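Coatomer subunit delta (Saccharomyces cerevisiae, PDB 5FJZ) forms part of the COPI coatomer, probably required for retrograde Golgi-to-ER transport of dilysine-tagged proteins, and binds the tryptophan-based motif of Dsl1 through its mu-homology domain. Local coordinates at residues F27-T32 / A216-T221; T190-S195 / L205-E210. All coordinates share one frame; numbering follows the deposited sequence.

Contact 1 of 2, residues F27-T32 / A216-T221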
loop_
_atom_site.group_PDB
_atom_site.type_symbol
_atom_site.label_atom_id
_atom_site.label_comp_id
_atom_site.label_asym_id
_atom_site.label_seq_id
_atom_site.Cartn_x
_atom_site.Cartn_y
_atom_site.Cartn_z
ATOM N N PHE A 27 -12.203 -18.476 8.760
ATOM C CA PHE A 27 -13.215 -19.438 9.371
ATOM C C PHE A 27 -14.523 -18.731 9.500
ATOM O O PHE A 27 -14.575 -17.514 9.660
ATOM C CB PHE A 27 -12.790 -19.938 10.772
ATOM C CG PHE A 27 -11.472 -20.556 10.822
ATOM C CD1 PHE A 27 -10.332 -19.776 10.883
ATOM C CD2 PHE A 27 -11.313 -21.930 10.783
ATOM C CE1 PHE A 27 -9.087 -20.337 10.931
ATOM C CE2 PHE A 27 -10.072 -22.493 10.831
ATOM C CZ PHE A 27 -8.938 -21.722 10.868
ATOM N N SER A 28 -15.652 -19.440 9.248
ATOM C CA SER A 28 -16.892 -18.961 9.664
ATOM C C SER A 28 -16.971 -18.968 11.207
ATOM O O SER A 28 -16.183 -19.611 11.890
ATOM C CB SER A 28 -18.011 -19.806 9.083
ATOM O OG SER A 28 -18.136 -19.552 7.690
ATOM N N ARG A 29 -17.969 -18.308 11.784
ATOM C CA ARG A 29 -18.025 -18.237 13.277
ATOM C C ARG A 29 -18.183 -19.605 13.888
ATOM O O ARG A 29 -17.681 -19.811 14.988
ATOM C CB ARG A 29 -19.201 -17.406 13.771
ATOM C CG ARG A 29 -19.381 -16.238 12.916
ATOM C CD ARG A 29 -20.359 -15.267 13.402
ATOM N NE ARG A 29 -20.209 -14.119 12.571
ATOM C CZ ARG A 29 -20.980 -13.044 12.657
ATOM N NH1 ARG A 29 -21.973 -12.983 13.536
ATOM N NH2 ARG A 29 -20.684 -12.004 11.881
ATOM N N ASP A 30 -18.787 -20.555 13.177
ATOM C CA ASP A 30 -18.940 -21.910 13.678
ATOM C C ASP A 30 -17.753 -22.817 13.407
ATOM O O ASP A 30 -17.784 -23.968 13.771
ATOM C CB ASP A 30 -20.232 -22.586 13.178
ATOM C CG ASP A 30 -20.139 -23.059 11.707
ATOM O OD1 ASP A 30 -19.184 -22.742 10.970
ATOM O OD2 ASP A 30 -21.053 -23.744 11.248
ATOM N N GLY A 31 -16.653 -22.261 12.904
ATOM C CA GLY A 31 -15.466 -22.996 12.711
ATOM C C GLY A 31 -15.352 -23.628 11.328
ATOM O O GLY A 31 -14.393 -24.332 11.086
ATOM N N THR A 32 -16.312 -23.429 10.448
ATOM C CA THR A 32 -16.146 -24.016 9.102
ATOM C C THR A 32 -15.026 -23.280 8.374
ATOM O O THR A 32 -15.079 -22.045 8.303
ATOM C CB THR A 32 -17.413 -23.832 8.256
ATOM O OG1 THR A 32 -18.509 -24.447 8.941
ATOM C CG2 THR A 32 -17.260 -24.496 6.889
ATOM N N ALA A 216 -20.650 -7.086 15.637
ATOM C CA ALA A 216 -19.595 -6.139 15.900
ATOM C C ALA A 216 -18.370 -6.782 16.499
ATOM O O ALA A 216 -17.265 -6.216 16.506
ATOM C CB ALA A 216 -20.086 -5.082 16.884
ATOM N N LEU A 217 -18.554 -8.002 17.010
ATOM C CA LEU A 217 -17.455 -8.714 17.594
ATOM C C LEU A 217 -16.566 -9.320 16.507
ATOM O O LEU A 217 -15.555 -9.917 16.831
ATOM C CB LEU A 217 -17.994 -9.840 18.505
ATOM C CG LEU A 217 -18.821 -9.518 19.737
ATOM C CD1 LEU A 217 -19.456 -10.831 20.251
ATOM C CD2 LEU A 217 -17.950 -8.930 20.801
ATOM N N TYR A 218 -16.985 -9.260 15.227
ATOM C CA TYR A 218 -16.267 -9.931 14.157
ATOM C C TYR A 218 -15.760 -8.918 13.095
ATOM O O TYR A 218 -16.346 -7.842 12.979
ATOM C CB TYR A 218 -17.180 -10.962 13.489
ATOM C CG TYR A 218 -17.534 -12.080 14.389
ATOM C CD1 TYR A 218 -16.735 -13.181 14.524
ATOM C CD2 TYR A 218 -18.746 -12.060 15.079
ATOM C CE1 TYR A 218 -17.084 -14.213 15.418
ATOM C CE2 TYR A 218 -19.081 -13.040 15.990
ATOM C CZ TYR A 218 -18.259 -14.110 16.153
ATOM O OH TYR A 218 -18.629 -15.115 17.025
ATOM N N PRO A 219 -14.653 -9.200 12.370
ATOM C CA PRO A 219 -13.751 -10.374 12.447
ATOM C C PRO A 219 -12.894 -10.441 13.726
ATOM O O PRO A 219 -12.348 -9.443 14.215
ATOM C CB PRO A 219 -12.945 -10.255 11.183
ATOM C CG PRO A 219 -12.891 -8.747 10.855
ATOM C CD PRO A 219 -14.130 -8.142 11.448
ATOM N N MET A 220 -12.760 -11.615 14.297
ATOM C CA MET A 220 -11.795 -11.833 15.350
ATOM C C MET A 220 -10.492 -12.338 14.709
ATOM O O MET A 220 -10.510 -13.271 13.907
ATOM C CB MET A 220 -12.316 -12.903 16.338
ATOM C CG MET A 220 -13.627 -12.534 17.005
ATOM S SD MET A 220 -14.192 -13.775 18.195
ATOM C CE MET A 220 -15.745 -13.027 18.706
ATOM N N THR A 221 -9.370 -11.761 15.109
ATOM C CA THR A 221 -8.106 -12.063 14.504
ATOM C C THR A 221 -7.228 -12.764 15.495
ATOM O O THR A 221 -7.212 -12.435 16.703
ATOM C CB THR A 221 -7.405 -10.778 14.040
ATOM O OG1 THR A 221 -8.180 -10.184 13.014
ATOM C CG2 THR A 221 -6.054 -11.063 13.478
#
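The guanidinium of R29 stacks face to face on the ring of Y218. The two groups are nearly parallel, their planes 10° apart and their centres 4.0 Å from one another, so the stack doubles as an off-centre cation-pi contact. The nearest approach is R29 CZ to Y218 CD2, 3.4 Å, toward the rim of the ring; the middle of the same face is taken by the methylene carbon R29 CD, 3.8 Å from the Y218 ring centroid in a CH-pi contact. Arginine suits this place because its chain, extended from CG to NE (chi2 -172°), lays carbon first and then charge along one aromatic face while its N-H groups still find acceptors: NE donates to the backbone O of Q270, and NH1 forms a salt bridge with D215. Tyrosine adds a polar end to the platform, its OH hydrogen-bonded to T127. Replacing Y218 by an alanine is likely to take the flat support from the R29 guanidinium and leave T127 OG1 without the tyrosine hydroxyl. R29 itself rides on the type I turn S28-G31, which joins strands 15-27 and 33-46, while Y218 precedes strand 220-229 and packs on V129 of strand 123-131 and V269 of strand 257-269.

Contact 2 of 2, residues T190-S195 / L205-E210; sequences TSIKIS and LAFTIE
This is a buried apolar contact across the interior of a beta-sandwich part of the mu-homology domain. Strand 190-194 belongs to the large mixed sheet and strand 202-210 to the antiparallel four-stranded one; in these segments their axes approach to 9.7 Å and run at 146°, roughly antiparallel, so side chains rather than backbones meet. Alternation along each strand sends T190, I192 and I194 toward L205, F207 and I209, and branched or aromatic residues suit such an interior because they fill it without polar groups needing partners. The exception, T190, turns its OG1 to the backbone O of V161, while its CB lies 4.2 Å from I209 CD1. At the other end I194 runs alongside L205, pointing the other way, and in one of its two modelled conformers I194 CD1 reaches L205 CB at 3.7 Å. With CG anti to the backbone N (chi1 172°), L205 extends across to strand 190-194, and its CD2 comes within 3.8 Å of I192 CG2. Strand 155-159 contributes to the same interior, F157 touching L205 and I159 touching F207. Two branches of I192 are thus engaged separately: CG2 meets the leucine, and the other arm crosses to the phenylalanine, where I192 CD1 sits above the centre of the F207 ring, 3.7 Å from its centroid and only 9° off the normal, a CH-pi contact.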
loop_
_atom_site.group_PDB
_atom_site.type_symbol
_atom_site.label_atom_id
_atom_site.label_comp_id
_atom_site.label_asym_id
_atom_site.label_seq_id
_atom_site.Cartn_x
_atom_site.Cartn_y
_atom_site.Cartn_z
ATOM N N THR A 190 -9.415 -4.708 20.828
ATOM C CA THR A 190 -8.975 -5.157 22.132
ATOM C C THR A 190 -8.312 -6.543 22.028
ATOM O O THR A 190 -8.856 -7.441 21.434
ATOM C CB THR A 190 -10.203 -5.199 23.048
ATOM O OG1 THR A 190 -10.839 -3.903 23.030
ATOM C CG2 THR A 190 -9.807 -5.622 24.460
ATOM N N SER A 191 -7.139 -6.691 22.623
ATOM C CA SER A 191 -6.284 -7.844 22.422
ATOM C C SER A 191 -6.061 -8.596 23.728
ATOM O O SER A 191 -5.719 -8.003 24.775
ATOM C CB SER A 191 -4.927 -7.497 21.833
ATOM O OG SER A 191 -5.094 -6.995 20.502
ATOM N N ILE A 192 -6.196 -9.905 23.640
ATOM C CA ILE A 192 -6.025 -10.834 24.787
ATOM C C ILE A 192 -4.986 -11.836 24.430
ATOM O O ILE A 192 -5.073 -12.517 23.402
ATOM C CB ILE A 192 -7.352 -11.602 25.177
ATOM C CG1 ILE A 192 -8.427 -10.601 25.504
ATOM C CG2 ILE A 192 -6.997 -12.552 26.345
ATOM C CD1 ILE A 192 -9.863 -11.183 25.510
ATOM N N LYS A 193 -4.011 -11.998 25.295
ATOM C CA LYS A 193 -2.963 -12.917 25.061
ATOM C C LYS A 193 -3.092 -14.107 25.899
ATOM O O LYS A 193 -3.345 -13.998 27.093
ATOM C CB LYS A 193 -1.646 -12.268 25.425
ATOM C CG LYS A 193 -0.398 -13.129 25.322
ATOM C CD LYS A 193 0.880 -12.288 25.088
ATOM C CE LYS A 193 1.765 -12.227 26.298
ATOM N NZ LYS A 193 1.127 -11.690 27.507
ATOM N N ILE A 194 -2.784 -15.243 25.315
ATOM C CA ILE A 194 -2.648 -16.483 26.036
ATOM C C ILE A 194 -1.181 -16.900 26.038
ATOM O O ILE A 194 -0.479 -16.798 25.015
ATOM C CB ILE A 194 -3.608 -17.544 25.434
ATOM C CG1 ILE A 194 -4.800 -17.634 26.364
ATOM C CG2 ILE A 194 -3.029 -18.937 25.326
ATOM C CD1 ILE A 194 -6.006 -18.131 25.621
ATOM N N SER A 195 -0.706 -17.372 27.171
ATOM C CA SER A 195 0.711 -17.710 27.326
ATOM C C SER A 195 1.214 -18.831 26.461
ATOM O O SER A 195 2.283 -18.719 25.865
ATOM C CB SER A 195 1.000 -18.044 28.802
ATOM O OG SER A 195 2.198 -17.422 29.181
ATOM N N LEU A 205 -10.553 -20.088 25.045
ATOM C CA LEU A 205 -10.490 -18.792 25.767
ATOM C C LEU A 205 -11.889 -18.245 25.906
ATOM O O LEU A 205 -12.590 -18.016 24.903
ATOM C CB LEU A 205 -9.611 -17.804 24.955
ATOM C CG LEU A 205 -9.567 -16.362 25.430
ATOM C CD1 LEU A 205 -8.958 -16.248 26.810
ATOM C CD2 LEU A 205 -8.737 -15.437 24.496
ATOM N N ALA A 206 -12.222 -17.790 27.116
ATOM C CA ALA A 206 -13.516 -17.307 27.388
ATOM C C ALA A 206 -13.490 -15.993 28.125
ATOM O O ALA A 206 -12.712 -15.816 29.070
ATOM C CB ALA A 206 -14.303 -18.408 28.212
ATOM N N PHE A 207 -14.325 -15.068 27.701
ATOM C CA PHE A 207 -14.373 -13.730 28.293
ATOM C C PHE A 207 -15.662 -13.079 28.019
ATOM O O PHE A 207 -16.419 -13.510 27.132
ATOM C CB PHE A 207 -13.164 -12.882 27.799
ATOM C CG PHE A 207 -13.100 -12.805 26.331
ATOM C CD1 PHE A 207 -12.612 -13.880 25.572
ATOM C CD2 PHE A 207 -13.648 -11.783 25.688
ATOM C CE1 PHE A 207 -12.609 -13.820 24.170
ATOM C CE2 PHE A 207 -13.677 -11.730 24.305
ATOM C CZ PHE A 207 -13.128 -12.748 23.541
ATOM N N THR A 208 -15.921 -11.981 28.746
ATOM C CA THR A 208 -17.014 -11.148 28.520
ATOM C C THR A 208 -16.542 -9.753 28.107
ATOM O O THR A 208 -15.666 -9.220 28.722
ATOM C CB THR A 208 -17.844 -11.028 29.829
ATOM O OG1 THR A 208 -18.260 -12.349 30.244
ATOM C CG2 THR A 208 -19.090 -10.223 29.565
ATOM N N ILE A 209 -17.128 -9.251 27.072
ATOM C CA ILE A 209 -16.730 -7.989 26.473
ATOM C C ILE A 209 -17.959 -7.252 26.038
ATOM O O ILE A 209 -18.919 -7.836 25.540
ATOM C CB ILE A 209 -15.732 -8.223 25.283
ATOM C CG1 ILE A 209 -15.120 -6.896 24.812
ATOM C CG2 ILE A 209 -16.405 -8.935 24.122
ATOM C CD1 ILE A 209 -13.885 -7.114 23.883
ATOM N N GLU A 210 -17.946 -5.919 26.197
ATOM C CA GLU A 210 -19.037 -5.046 25.698
ATOM C C GLU A 210 -18.984 -4.842 24.192
ATOM O O GLU A 210 -17.927 -4.570 23.677
ATOM C CB GLU A 210 -18.951 -3.647 26.306
ATOM C CG GLU A 210 -19.410 -3.536 27.742
ATOM C CD GLU A 210 -19.468 -2.086 28.204
ATOM O OE1 GLU A 210 -18.913 -1.193 27.499
ATOM O OE2 GLU A 210 -20.075 -1.845 29.272
#

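The two contacts are neighbours, with centres about 14 Å apart, and they touch directly: L217 CD2 of contact 1 packs 3.7 Å from I209 CG2 of contact 2. Through this pair the apolar interior of contact 2 continues as far as the segment 216-221. The connection is also one of sequence, because strand 202-210, which supplies one side of contact 2, is followed by the segment 216-221, which runs into strand 220-229. That strand shares the mixed sheet with 190-194, so after 210 the chain returns to the mixed sheet through 216-221. Of the four segments, 27-32 alone lies within the region that interacts with DSL1, which does not by itself make either contact part of the peptide site.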